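Local atomic coordinates of esterase (Sinorhizobium meliloti 1021, PDB entry 4TX1), a protein that hydrolyses acetyl esters as a carbohydrate acetylesterase of the SGNH-hydrolase family and probably has arylesterase activity. Residues 209-212 and 213-217; 185-188 and 189-193; 43-46 and 47-51. All coordinates share one frame; numbering follows the deposited sequence.

Interaction 1 of 3, residues 209-212 and 213-217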
# COMPACT_ATOMS: atom_id res chain seq x y z
N ARG A 209 16.16 32.43 6.75
CA ARG A 209 17.27 32.95 5.94
C ARG A 209 18.66 32.59 6.48
O ARG A 209 19.59 32.22 5.69
CB ARG A 209 17.15 34.49 5.82
CG ARG A 209 16.01 34.99 5.01
CD ARG A 209 16.02 36.55 5.01
NE ARG A 209 17.07 36.83 4.13
CZ ARG A 209 16.99 36.92 2.79
NH1 ARG A 209 15.83 36.93 2.14
NH2 ARG A 209 18.15 37.05 2.10
N ALA A 210 18.79 32.54 7.79
CA ALA A 210 20.05 32.31 8.51
C ALA A 210 20.53 30.93 8.22
O ALA A 210 21.73 30.69 8.07
CB ALA A 210 19.91 32.52 10.00
N VAL A 211 19.58 29.97 8.16
CA VAL A 211 19.96 28.60 7.79
C VAL A 211 20.55 28.62 6.42
O VAL A 211 21.59 27.98 6.21
CB VAL A 211 18.75 27.63 7.83
CG1 VAL A 211 19.17 26.29 7.24
CG2 VAL A 211 18.20 27.54 9.23
N GLY A 212 19.91 29.23 5.43
CA GLY A 212 20.38 29.23 4.08
C GLY A 212 21.77 29.87 3.97
O GLY A 212 22.64 29.36 3.26
N ARG A 213 21.96 31.00 4.65
CA ARG A 213 23.30 31.69 4.63
C ARG A 213 24.34 30.86 5.29
O ARG A 213 25.47 30.72 4.78
CB ARG A 213 23.27 33.03 5.38
CG ARG A 213 22.56 34.11 4.64
CD ARG A 213 23.04 35.42 5.27
NE ARG A 213 22.58 35.41 6.63
CZ ARG A 213 21.39 35.85 6.99
NH1 ARG A 213 20.62 36.40 6.07
NH2 ARG A 213 21.01 35.80 8.27
N GLY A 214 23.98 30.27 6.42
CA GLY A 214 24.84 29.38 7.16
C GLY A 214 25.35 28.16 6.42
O GLY A 214 26.46 27.71 6.68
N LEU A 215 24.53 27.62 5.50
CA LEU A 215 24.93 26.43 4.72
C LEU A 215 25.86 26.71 3.57
O LEU A 215 26.49 25.82 3.03
CB LEU A 215 23.65 25.75 4.23
CG LEU A 215 22.85 25.02 5.27
CD1 LEU A 215 21.43 24.68 4.80
CD2 LEU A 215 23.54 23.72 5.69
N GLU A 216 26.01 27.97 3.19
CA GLU A 216 26.73 28.26 1.94
C GLU A 216 28.18 27.68 1.94
O GLU A 216 28.54 27.08 0.97
CB GLU A 216 26.73 29.75 1.60
CG GLU A 216 27.71 30.02 0.49
CD GLU A 216 27.93 31.48 0.17
OE1 GLU A 216 28.46 31.74 -0.90
OE2 GLU A 216 27.51 32.35 0.93
N PRO A 217 28.96 27.87 3.02
CA PRO A 217 30.35 27.39 2.99
C PRO A 217 30.48 25.88 2.86
O PRO A 217 31.27 25.44 2.05
CB PRO A 217 30.91 27.87 4.32
CG PRO A 217 30.16 29.13 4.60
CD PRO A 217 28.73 28.71 4.21
O HOH W 1 20.83 36.64 3.24
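Arg-213 N bonds Arg-209 O and Gly-214 N bonds Ala-210 O in regular alpha-helical steps, while Leu-215 N divides its hydrogen between Val-211 O at 3.0 Å and, weakly, Gly-212 O. This is a middle section of helix 205-223, the last helix of the alpha/beta SGNH-hydrolase fold, and it kinks at Pro-217, whose nitrogen has no bond to the preceding turn. On the polar side, the side chain of Arg-213 folds back along its own helix. A bend at chi3 (-64°) sets the guanidinium over the previous turn, with Arg-209 O beneath one of its faces and Arg-213 NH2 at 3.6 Å from Ala-210 CA. The same nitrogen also touches the methyl of Ala-210. Arg-209 reaches across at an angle, and the two guanidinium planes are turned only 27° apart. These like charges come close, Arg-209 NE lying 4.1 Å from Arg-213 NH1, yet water 1 sits at the edge of both groups and in the plane of each. It accepts from Arg-209 NH2 at 2.9 Å and from Arg-213 NH1 at 2.8 Å. Acidic partners probably offset the repulsion: Arg-209 NH1 forms a salt bridge with Asp-39, and Arg-213 NH2 forms one with Glu-206. Glu-216 turns away to pair with Arg-220. The buried face of the helix is apolar. Leu-215 packs there against Leu-142 and Val-144 of strand 140-145, and Val-211 against Ala-193 and Leu-203. The side chains of Val-211 and Leu-215 lie alongside one another and point the same way. Leu-215 CG rests 3.4 Å from Val-211 O, and beyond it Leu-215 CD1 meets Val-211 CG1 at 3.7 Å.

Interaction 2 of 3, residues 185-188 and 189-193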
# COMPACT_ATOMS: atom_id res chain seq x y z
N GLY A 185 28.52 14.97 4.66
CA GLY A 185 28.69 16.25 5.36
C GLY A 185 27.70 16.41 6.48
O GLY A 185 26.61 15.77 6.49
N PHE A 186 28.03 17.32 7.39
CA PHE A 186 27.18 17.69 8.51
C PHE A 186 27.12 19.20 8.69
O PHE A 186 28.15 19.92 8.58
CB PHE A 186 27.63 17.02 9.81
CG PHE A 186 26.85 17.47 11.01
CD1 PHE A 186 25.51 17.08 11.20
CD2 PHE A 186 27.40 18.34 11.93
CE1 PHE A 186 24.78 17.58 12.23
CE2 PHE A 186 26.65 18.85 12.98
CZ PHE A 186 25.35 18.43 13.17
N PHE A 187 25.95 19.71 9.02
CA PHE A 187 25.86 21.08 9.55
C PHE A 187 24.83 21.10 10.64
O PHE A 187 23.70 20.57 10.43
CB PHE A 187 25.48 22.02 8.44
CG PHE A 187 25.48 23.48 8.85
CD1 PHE A 187 26.69 24.17 8.97
CD2 PHE A 187 24.30 24.16 9.07
CE1 PHE A 187 26.70 25.51 9.34
CE2 PHE A 187 24.30 25.50 9.47
CZ PHE A 187 25.51 26.18 9.58
N ASP A 188 25.10 21.82 11.72
CA ASP A 188 24.10 22.03 12.77
C ASP A 188 23.27 23.28 12.48
O ASP A 188 23.79 24.41 12.62
CB ASP A 188 24.74 22.17 14.16
CG ASP A 188 23.71 22.38 15.26
OD1 ASP A 188 22.49 22.28 15.02
OD2 ASP A 188 24.12 22.63 16.37
N GLY A 189 22.01 23.13 12.01
CA GLY A 189 21.16 24.28 11.74
C GLY A 189 20.97 25.17 12.95
O GLY A 189 20.78 26.36 12.79
N GLY A 190 21.05 24.59 14.14
CA GLY A 190 20.79 25.27 15.36
C GLY A 190 21.95 26.18 15.73
O GLY A 190 21.81 27.08 16.61
N SER A 191 23.06 26.00 15.04
CA SER A 191 24.25 26.88 15.21
C SER A 191 24.07 28.27 14.62
O SER A 191 24.77 29.22 15.05
CB SER A 191 25.49 26.23 14.57
OG SER A 191 25.58 26.37 13.17
N VAL A 192 23.11 28.44 13.74
CA VAL A 192 22.88 29.72 13.08
C VAL A 192 21.45 30.27 13.23
O VAL A 192 21.17 31.40 12.81
CB VAL A 192 23.29 29.70 11.63
CG1 VAL A 192 24.82 29.46 11.42
CG2 VAL A 192 22.48 28.61 10.85
N ALA A 193 20.54 29.45 13.75
CA ALA A 193 19.09 29.74 13.74
C ALA A 193 18.43 29.14 14.94
O ALA A 193 18.93 28.19 15.58
CB ALA A 193 18.40 29.24 12.43
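An Asx turn closes the end of strand 185-188, where Asp-188 turns the chain into the loop 189-193. Its carboxylate oxygen OD1 accepts from Gly-190 N at 2.9 Å, the N-H coming from above the carboxylate plane and not within it. With CG anti to the backbone N (chi1 -179°), the carboxylate bends over the turn, and OD1 is also hydrogen-bonded to Ser-145 OG on the neighbouring strand. Asp-188 O is gripped twice by Ser-191: the hydroxyl OG donates at 2.7 Å, nearly along the C=O axis, and Ser-191 N donates at 3.0 Å from well above the carbonyl plane. The latter bond closes a beta turn over 188-191, and Val-192 N to Gly-189 O closes a second, overlapping one. Replacing Asp-188 with an alanine would probably leave both Gly-190 N and Ser-145 OG without this partner, setting the start of the loop free to shift. Beside the polar network, the Phe-187 ring meets Val-192 at about a right angle. Both valine methyls come to the ring edge, Val-192 CG1 at 3.8 Å from Phe-187 CZ and Val-192 CG2 at 3.9 Å from Phe-187 CE2, while Ser-191 OG lies 3.6 Å from Phe-187 CZ. The turn thus leads from the C-terminal end of the edge strand into the loop before the last helix, where SGNH hydrolases typically carry the catalytic Asp and His.

Interaction 3 of 3, residues 43-46 and 47-51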
# COMPACT_ATOMS: atom_id res chain seq x y z
N SER A 43 16.22 29.06 -1.32
CA SER A 43 16.29 30.28 -2.14
C SER A 43 17.50 31.13 -1.76
O SER A 43 18.22 31.60 -2.69
CB SER A 43 15.06 31.15 -1.93
OG SER A 43 13.89 30.41 -2.39
N VAL A 44 17.69 31.30 -0.46
CA VAL A 44 18.89 32.04 0.05
C VAL A 44 20.19 31.36 -0.38
O VAL A 44 21.13 32.02 -0.91
CB VAL A 44 18.84 32.23 1.55
CG1 VAL A 44 20.22 32.73 2.02
CG2 VAL A 44 17.59 33.07 1.93
N LEU A 45 20.27 30.03 -0.21
CA LEU A 45 21.35 29.26 -0.79
C LEU A 45 21.53 29.47 -2.29
O LEU A 45 22.70 29.60 -2.80
CB LEU A 45 21.17 27.77 -0.43
CG LEU A 45 22.29 26.82 -0.73
CD1 LEU A 45 23.61 27.17 -0.00
CD2 LEU A 45 21.87 25.39 -0.31
N GLN A 46 20.44 29.43 -3.07
CA GLN A 46 20.54 29.52 -4.50
C GLN A 46 21.17 30.91 -4.86
O GLN A 46 21.93 31.06 -5.83
CB GLN A 46 19.18 29.44 -5.17
CG GLN A 46 19.08 29.80 -6.63
CD GLN A 46 19.74 28.77 -7.52
OE1 GLN A 46 19.08 27.80 -8.01
NE2 GLN A 46 21.06 28.91 -7.71
N LYS A 47 20.70 31.92 -4.15
CA LYS A 47 21.15 33.30 -4.49
C LYS A 47 22.63 33.40 -4.19
O LYS A 47 23.37 34.01 -4.99
CB LYS A 47 20.42 34.34 -3.67
CG LYS A 47 20.75 35.81 -4.05
CD LYS A 47 19.85 36.74 -3.25
CE LYS A 47 19.92 38.20 -3.65
NZ LYS A 47 19.38 38.32 -5.02
N ALA A 48 23.05 32.81 -3.08
CA ALA A 48 24.46 32.78 -2.71
C ALA A 48 25.32 32.02 -3.70
O ALA A 48 26.47 32.46 -3.99
CB ALA A 48 24.66 32.27 -1.30
N LEU A 49 24.82 30.91 -4.30
CA LEU A 49 25.63 30.13 -5.21
C LEU A 49 25.59 30.74 -6.61
O LEU A 49 26.49 30.51 -7.42
CB LEU A 49 25.17 28.62 -5.23
CG LEU A 49 25.26 27.90 -3.88
CD1 LEU A 49 24.57 26.52 -3.89
CD2 LEU A 49 26.70 27.77 -3.36
N GLY A 50 24.53 31.47 -6.92
CA GLY A 50 24.28 32.00 -8.25
C GLY A 50 24.13 30.95 -9.33
O GLY A 50 23.67 29.84 -9.06
N SER A 51 24.57 31.28 -10.55
CA SER A 51 24.44 30.38 -11.70
C SER A 51 25.34 29.12 -11.72
O SER A 51 25.16 28.24 -12.57
CB SER A 51 24.68 31.22 -12.98
OG SER A 51 26.05 31.66 -13.02
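Leu-45 and Leu-49, one turn apart, meet at a slant, with Leu-49 CD1 reaching 3.9 Å from Leu-45 CG and slightly farther from Leu-45 CD1. The two differ in how they leave the backbone. Leu-45 carries CG anti to its own nitrogen (chi1 -170°), whereas Leu-49 has CG beside the nitrogen, which lays it back over the preceding turn with Leu-49 CG only 3.3 Å from Leu-45 O. Leu-49 N donates to that same Leu-45 O at 2.9 Å, so the oxygen is covered by the leucine that it binds. Ala-48 CB and Lys-47 CB also lean on carbonyls of the turn before, Ala-48 on Val-44 O and Leu-45 O, Lys-47 on Ser-43 O and Val-44 O.

These turns close helix 41-49, which lies in the crossover between the parallel neighbours 14-20 and 53-59 of the central sheet. Its flank meets helix 205-223 through Val-44 on Arg-213, through Ala-48 on Glu-216 and through Leu-49 on Val-219 and Arg-220. Gln-46 bends at chi2 (70°), which carries its amide toward strand 53-59. There both polar ends are engaged: Gln-46 OE1 accepts from Val-55 N and Gln-46 NE2 donates to Ala-53 O, so the amide is held by strand backbone at both atoms, which fixes its rotation. Gln-46 NE2 also passes 3.1 Å from Gly-50 O, though the angle is too poor for a bond. Gly-50 takes a positive phi of 62° as the chain turns out of the helix. Gly-50 N donates to Gln-46 O at 2.8 Å, an acceptor that Leu-49 N reaches only weakly.

How the interactions relate
Interaction 3 comes first along the chain, interaction 2 next and interaction 1 last, but in space interaction 1 lies between the others. Its centre is about 9 Å from that of interaction 2 and about 10 Å from that of interaction 3, whereas interactions 2 and 3 are about 18 Å apart centre to centre and do not touch. Helix 205-223 is the shared element. One flank packs on the edge strand 185-188 and its loop, where Leu-215 CD2 meets Phe-187 CD2 at 3.5 Å; another meets helix 41-49, where Val-44 CG1 lies 3.6 Å from Arg-213 N. The last helix thus ties helix 41-49, early in the chain, to the last strand of the parallel sheet, 185-188.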